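Local coordinates for macrodomain protein (PDB 5E3B) that probably hydrolyses ADP-ribose from modified targets such as ADP-ribosylated thymidine in DNA, at residues V39-H44 with A130-E135; Q89-E94 with V99-G104. All coordinates share one frame; numbering follows the deposited sequence.

Contact 1 (39-44 with 130-135) sets a helix against the sheet of the macrodomain, and contact 2 (89-94 with 99-104) is the hairpin at one side of that same sheet; their centres lie about 9 Å apart. Strand 97-105 lies between strands 40-47 and 88-94, so it takes part in both strand pairings; it is joined to 40-47 where Ala100 N lies 2.8 Å from Ile42 O, probably a hydrogen bond. On the helix-119-136 side, Phe90 CZ of contact 2 comes within 3.5 Å of Arg132 CB of contact 1. On the other side of the sheet, His44 NE2 lies 2.8 Å from Asn101 OD1, a polar tie between the two strands.

Contact 1: residues V39-H44 with A130-E135; sequences VKMIAH and ADRAAE
With CG anti to the backbone N (chi1 -177°) and chi2 also extended, Met41 reaches straight out from its strand toward helix 119-136; the bend comes at the last torsion (chi3 -69°), which swings CE onto Arg132 and Ala133. Met41 is modelled in two conformers, and the CE contacts hold for the one described. Arg132 likewise starts with CG anti to its N, then bends at chi2, and its side chain passes the methionine at about a right angle. CE is the atom of Met41 that does the touching: it lies 3.7 Å from Arg132 CG and 4.1 Å from Arg132 CB, and it also approaches the helix backbone at Ala133 N, 4.0 Å away. The methyl of Ala133 completes this small apolar patch, with CB 4.4 Å from Met41 CE. No hydrogen bond spans the two segments; the helix comes close to the strand, the CA atoms of Met41 and Ala133 being 7.1 Å apart, and the terminal methyl of Met41 makes the contact. This is helix-on-sheet packing within the alpha/beta/alpha sandwich of the macrodomain: strand 40-47 is an inner strand, between 139-143 and 97-105, and helix 119-136 lies across one face of the sheet. Val140 of strand 139-143 meets Ala133, while Phe90 of strand 88-94 also touches Met41. Past the hydrocarbon part, Arg132 turns polar. Its NH1 forms a salt bridge with Glu135 OE2 at 2.9 Å, three residues further along the helix, with an N-H...O angle of 146°. The carboxylate oxygen is met from above its plane, although the carboxyl carbon CD lies at the guanidinium edge.

Contact 2: residues Q89-E94 with V99-G104; sequences QFVQVE and VANMIG
A beta hairpin, strands 88-94 and 97-105, forms one end of the mixed macrodomain sheet, with 88-94 outermost. Gln89 and Asn101 make a hydrogen-bonded antiparallel pair, closed by Gln89 N to Asn101 O at 3.0 Å and Asn101 N to Gln89 O at 2.9 Å; Val91 and Val99 repeat the pattern. The side chains of Gln89 and Asn101 run side by side, and Asn101 ND2 donates to Gln89 OE1 (3.0 Å). OE1 lies in the amide plane of Asn101, yet the donor is tilted 22° from the carbonyl plane of Gln89, the two amides being turned 67° apart. Asn101 is gripped further: ND2 also reaches Pro67 O and OD1 meets His44 NE2, contacts that would fix the rotation of the amide. Val91 CG2 packs 3.9 Å from ND2, and beyond it Val93 CG2 meets Val99 CG2 at 4.0 Å. On the other face, in the non-hydrogen-bonded pair, Ala100 CB approaches Phe90 CE1 obliquely at 3.8 Å. Toward the turn, a classic beta bulge sets two residues, Val93 and Glu94, opposite the single Val97, in the antiparallel edge hairpin of this macrodomain sheet.

Contact 1: residues V39-H44 with A130-E135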
loop_
_atom_site.group_PDB
_atom_site.type_symbol
_atom_site.label_atom_id
_atom_site.label_comp_id
_atom_site.label_asym_id
_atom_site.label_seq_id
_atom_site.Cartn_x
_atom_site.Cartn_y
_atom_site.Cartn_z
ATOM N N VAL A 39 7.542 5.873 -13.060
ATOM C CA VAL A 39 6.412 6.119 -12.155
ATOM C C VAL A 39 6.652 5.194 -10.990
ATOM O O VAL A 39 7.006 4.014 -11.180
ATOM C CB VAL A 39 5.068 5.828 -12.832
ATOM C CG1 VAL A 39 3.935 6.012 -11.858
ATOM C CG2 VAL A 39 4.901 6.758 -14.058
ATOM N N LYS A 40 6.404 5.725 -9.826
ATOM C CA LYS A 40 6.530 4.992 -8.535
ATOM C C LYS A 40 5.182 4.962 -7.834
ATOM O O LYS A 40 4.484 6.002 -7.733
ATOM C CB LYS A 40 7.540 5.707 -7.665
ATOM C CG LYS A 40 8.940 5.554 -8.266
ATOM C CD LYS A 40 9.922 6.586 -7.755
ATOM C CE LYS A 40 9.829 7.961 -8.426
ATOM N NZ LYS A 40 10.439 8.122 -9.778
ATOM N N MET A 41 4.866 3.788 -7.236
ATOM C CA MET A 41 3.643 3.637 -6.477
ATOM C C MET A 41 4.005 3.044 -5.156
ATOM O O MET A 41 4.577 1.977 -5.091
ATOM C CB MET A 41 2.624 2.781 -7.177
ATOM C CG MET A 41 1.358 2.711 -6.422
ATOM S SD MET A 41 0.164 1.651 -7.213
ATOM C CE MET A 41 -0.261 2.548 -8.657
ATOM N N ILE A 42 3.626 3.777 -4.103
ATOM C CA ILE A 42 3.899 3.375 -2.719
ATOM C C ILE A 42 2.623 2.792 -2.145
ATOM O O ILE A 42 1.653 3.513 -1.995
ATOM C CB ILE A 42 4.370 4.573 -1.938
ATOM C CG1 ILE A 42 5.615 5.201 -2.595
ATOM C CG2 ILE A 42 4.585 4.246 -0.499
ATOM C CD1 ILE A 42 5.737 6.615 -2.207
ATOM N N ALA A 43 2.608 1.500 -1.812
ATOM C CA ALA A 43 1.399 0.821 -1.400
ATOM C C ALA A 43 1.536 0.395 0.023
ATOM O O ALA A 43 2.607 -0.129 0.432
ATOM C CB ALA A 43 1.186 -0.441 -2.245
ATOM N N HIS A 44 0.480 0.628 0.808
ATOM C CA HIS A 44 0.523 0.310 2.217
ATOM C C HIS A 44 -0.858 -0.055 2.723
ATOM O O HIS A 44 -1.887 0.289 2.153
ATOM C CB HIS A 44 1.185 1.470 2.978
ATOM C CG HIS A 44 0.315 2.705 3.011
ATOM N ND1 HIS A 44 -0.209 3.234 4.170
ATOM C CD2 HIS A 44 -0.171 3.472 2.004
ATOM C CE1 HIS A 44 -0.987 4.255 3.896
ATOM N NE2 HIS A 44 -1.006 4.416 2.595
ATOM N N ALA A 130 -1.760 -3.929 -8.598
ATOM C CA ALA A 130 -1.128 -4.469 -9.767
ATOM C C ALA A 130 -1.798 -3.966 -11.034
ATOM O O ALA A 130 -1.102 -3.593 -11.953
ATOM C CB ALA A 130 -1.076 -5.938 -9.745
ATOM N N ASP A 131 -3.132 -3.987 -11.084
ATOM C CA ASP A 131 -3.833 -3.457 -12.304
ATOM C C ASP A 131 -3.374 -2.046 -12.598
ATOM O O ASP A 131 -3.115 -1.626 -13.738
ATOM C CB ASP A 131 -5.330 -3.543 -12.164
ATOM C CG ASP A 131 -5.847 -5.008 -11.953
ATOM O OD1 ASP A 131 -5.199 -5.970 -12.428
ATOM O OD2 ASP A 131 -6.855 -5.198 -11.232
ATOM N N ARG A 132 -3.389 -1.195 -11.557
ATOM C CA ARG A 132 -3.049 0.252 -11.752
ATOM C C ARG A 132 -1.603 0.474 -12.059
ATOM O O ARG A 132 -1.214 1.273 -12.933
ATOM C CB ARG A 132 -3.555 0.994 -10.521
ATOM C CG ARG A 132 -3.487 2.520 -10.511
ATOM C CD ARG A 132 -4.470 3.100 -11.510
ATOM N NE ARG A 132 -4.386 4.576 -11.426
ATOM C CZ ARG A 132 -4.198 5.393 -12.479
ATOM N NH1 ARG A 132 -4.075 4.969 -13.705
ATOM N NH2 ARG A 132 -4.138 6.712 -12.232
ATOM N N ALA A 133 -0.697 -0.287 -11.396
ATOM C CA ALA A 133 0.724 -0.188 -11.661
ATOM C C ALA A 133 1.035 -0.674 -13.034
ATOM O O ALA A 133 1.848 -0.017 -13.728
ATOM C CB ALA A 133 1.532 -0.955 -10.578
ATOM N N ALA A 134 0.323 -1.657 -13.531
ATOM C CA ALA A 134 0.617 -2.115 -14.912
ATOM C C ALA A 134 0.268 -1.028 -15.915
ATOM O O ALA A 134 1.078 -0.692 -16.760
ATOM C CB ALA A 134 -0.096 -3.371 -15.188
ATOM N N GLU A 135 -0.912 -0.407 -15.747
ATOM C CA GLU A 135 -1.221 0.659 -16.703
ATOM C C GLU A 135 -0.383 1.878 -16.611
ATOM O O GLU A 135 -0.126 2.499 -17.639
ATOM C CB GLU A 135 -2.664 0.991 -16.748
ATOM C CG GLU A 135 -3.191 1.646 -15.572
ATOM C CD GLU A 135 -4.697 1.887 -15.673
ATOM O OE1 GLU A 135 -5.356 1.538 -16.677
ATOM O OE2 GLU A 135 -5.188 2.477 -14.729
#

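Contact 2: residues Q89-E94 with V99-G104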
loop_
_atom_site.group_PDB
_atom_site.type_symbol
_atom_site.label_atom_id
_atom_site.label_comp_id
_atom_site.label_asym_id
_atom_site.label_seq_id
_atom_site.Cartn_x
_atom_site.Cartn_y
_atom_site.Cartn_z
ATOM N N GLN A 89 -7.389 3.160 -2.890
ATOM C CA GLN A 89 -7.513 4.554 -3.343
ATOM C C GLN A 89 -6.145 4.984 -3.768
ATOM O O GLN A 89 -5.191 4.742 -3.016
ATOM C CB GLN A 89 -7.975 5.404 -2.177
ATOM C CG GLN A 89 -7.844 6.886 -2.287
ATOM C CD GLN A 89 -8.292 7.627 -1.080
ATOM O OE1 GLN A 89 -7.735 7.478 0.015
ATOM N NE2 GLN A 89 -9.329 8.407 -1.239
ATOM N N PHE A 90 -5.989 5.573 -4.953
ATOM C CA PHE A 90 -4.706 5.945 -5.494
ATOM C C PHE A 90 -4.670 7.496 -5.423
ATOM O O PHE A 90 -5.589 8.193 -5.895
ATOM C CB PHE A 90 -4.496 5.466 -6.959
ATOM C CG PHE A 90 -4.600 3.976 -7.059
ATOM C CD1 PHE A 90 -3.511 3.164 -6.778
ATOM C CD2 PHE A 90 -5.768 3.387 -7.435
ATOM C CE1 PHE A 90 -3.629 1.796 -6.779
ATOM C CE2 PHE A 90 -5.881 1.991 -7.524
ATOM C CZ PHE A 90 -4.770 1.214 -7.258
ATOM N N VAL A 91 -3.616 8.026 -4.813
ATOM C CA VAL A 91 -3.491 9.405 -4.513
ATOM C C VAL A 91 -2.184 9.957 -5.094
ATOM O O VAL A 91 -1.094 9.525 -4.710
ATOM C CB VAL A 91 -3.479 9.720 -2.955
ATOM C CG1 VAL A 91 -3.416 11.223 -2.724
ATOM C CG2 VAL A 91 -4.694 9.084 -2.276
ATOM N N GLN A 92 -2.254 10.882 -6.059
ATOM C CA GLN A 92 -1.080 11.417 -6.731
ATOM C C GLN A 92 -0.436 12.435 -5.798
ATOM O O GLN A 92 -1.080 13.350 -5.298
ATOM C CB GLN A 92 -1.412 12.000 -8.134
ATOM C CG GLN A 92 -0.133 12.284 -8.895
ATOM C CD GLN A 92 -0.384 12.785 -10.318
ATOM O OE1 GLN A 92 -1.566 12.986 -10.694
ATOM N NE2 GLN A 92 0.696 13.023 -11.076
ATOM N N VAL A 93 0.885 12.249 -5.547
ATOM C CA VAL A 93 1.611 13.113 -4.609
ATOM C C VAL A 93 2.764 13.880 -5.254
ATOM O O VAL A 93 3.236 14.869 -4.670
ATOM C CB VAL A 93 2.093 12.348 -3.350
ATOM C CG1 VAL A 93 0.896 11.987 -2.488
ATOM C CG2 VAL A 93 2.940 11.115 -3.698
ATOM N N GLU A 94 3.267 13.410 -6.377
ATOM C CA GLU A 94 4.314 14.082 -7.132
ATOM C C GLU A 94 3.975 13.867 -8.599
ATOM O O GLU A 94 3.064 13.090 -8.974
ATOM C CB GLU A 94 5.703 13.497 -6.808
ATOM C CG GLU A 94 6.077 13.601 -5.363
ATOM C CD GLU A 94 6.460 14.960 -4.897
ATOM O OE1 GLU A 94 6.564 15.904 -5.727
ATOM O OE2 GLU A 94 6.691 15.144 -3.667
ATOM N N VAL A 99 0.553 7.280 -4.070
ATOM C CA VAL A 99 0.319 6.437 -2.852
ATOM C C VAL A 99 -0.962 5.649 -3.018
ATOM O O VAL A 99 -2.040 6.223 -3.314
ATOM C CB VAL A 99 0.303 7.309 -1.594
ATOM C CG1 VAL A 99 0.004 6.499 -0.366
ATOM C CG2 VAL A 99 1.653 8.015 -1.472
ATOM N N ALA A 100 -0.900 4.337 -2.721
ATOM C CA ALA A 100 -2.041 3.469 -2.794
ATOM C C ALA A 100 -2.423 3.111 -1.370
ATOM O O ALA A 100 -1.710 2.385 -0.664
ATOM C CB ALA A 100 -1.705 2.139 -3.565
ATOM N N ASN A 101 -3.520 3.694 -0.909
ATOM C CA ASN A 101 -4.068 3.391 0.375
ATOM C C ASN A 101 -4.983 2.138 0.245
ATOM O O ASN A 101 -6.066 2.197 -0.347
ATOM C CB ASN A 101 -4.929 4.532 0.914
ATOM C CG ASN A 101 -4.209 5.855 1.169
ATOM O OD1 ASN A 101 -3.026 5.951 1.440
ATOM N ND2 ASN A 101 -5.000 6.934 1.019
ATOM N N MET A 102 -4.471 1.008 0.708
ATOM C CA MET A 102 -5.122 -0.313 0.567
ATOM C C MET A 102 -5.917 -0.596 1.849
ATOM O O MET A 102 -5.314 -0.629 2.911
ATOM C CB MET A 102 -4.141 -1.431 0.404
ATOM C CG MET A 102 -3.245 -1.272 -0.816
ATOM S SD MET A 102 -2.179 -2.725 -1.156
ATOM C CE MET A 102 -1.075 -2.607 0.180
ATOM N N ILE A 103 -7.188 -0.906 1.727
ATOM C CA ILE A 103 -7.955 -1.251 2.948
ATOM C C ILE A 103 -7.768 -2.734 3.182
ATOM O O ILE A 103 -8.502 -3.576 2.575
ATOM C CB ILE A 103 -9.440 -0.845 2.805
ATOM C CG1 ILE A 103 -9.644 0.628 2.437
ATOM C CG2 ILE A 103 -10.125 -1.177 4.136
ATOM C CD1 ILE A 103 -8.886 1.632 3.298
ATOM N N GLY A 104 -6.792 -3.047 4.021
ATOM C CA GLY A 104 -6.383 -4.425 4.170
ATOM C C GLY A 104 -6.508 -4.960 5.532
ATOM O O GLY A 104 -6.380 -6.191 5.698
#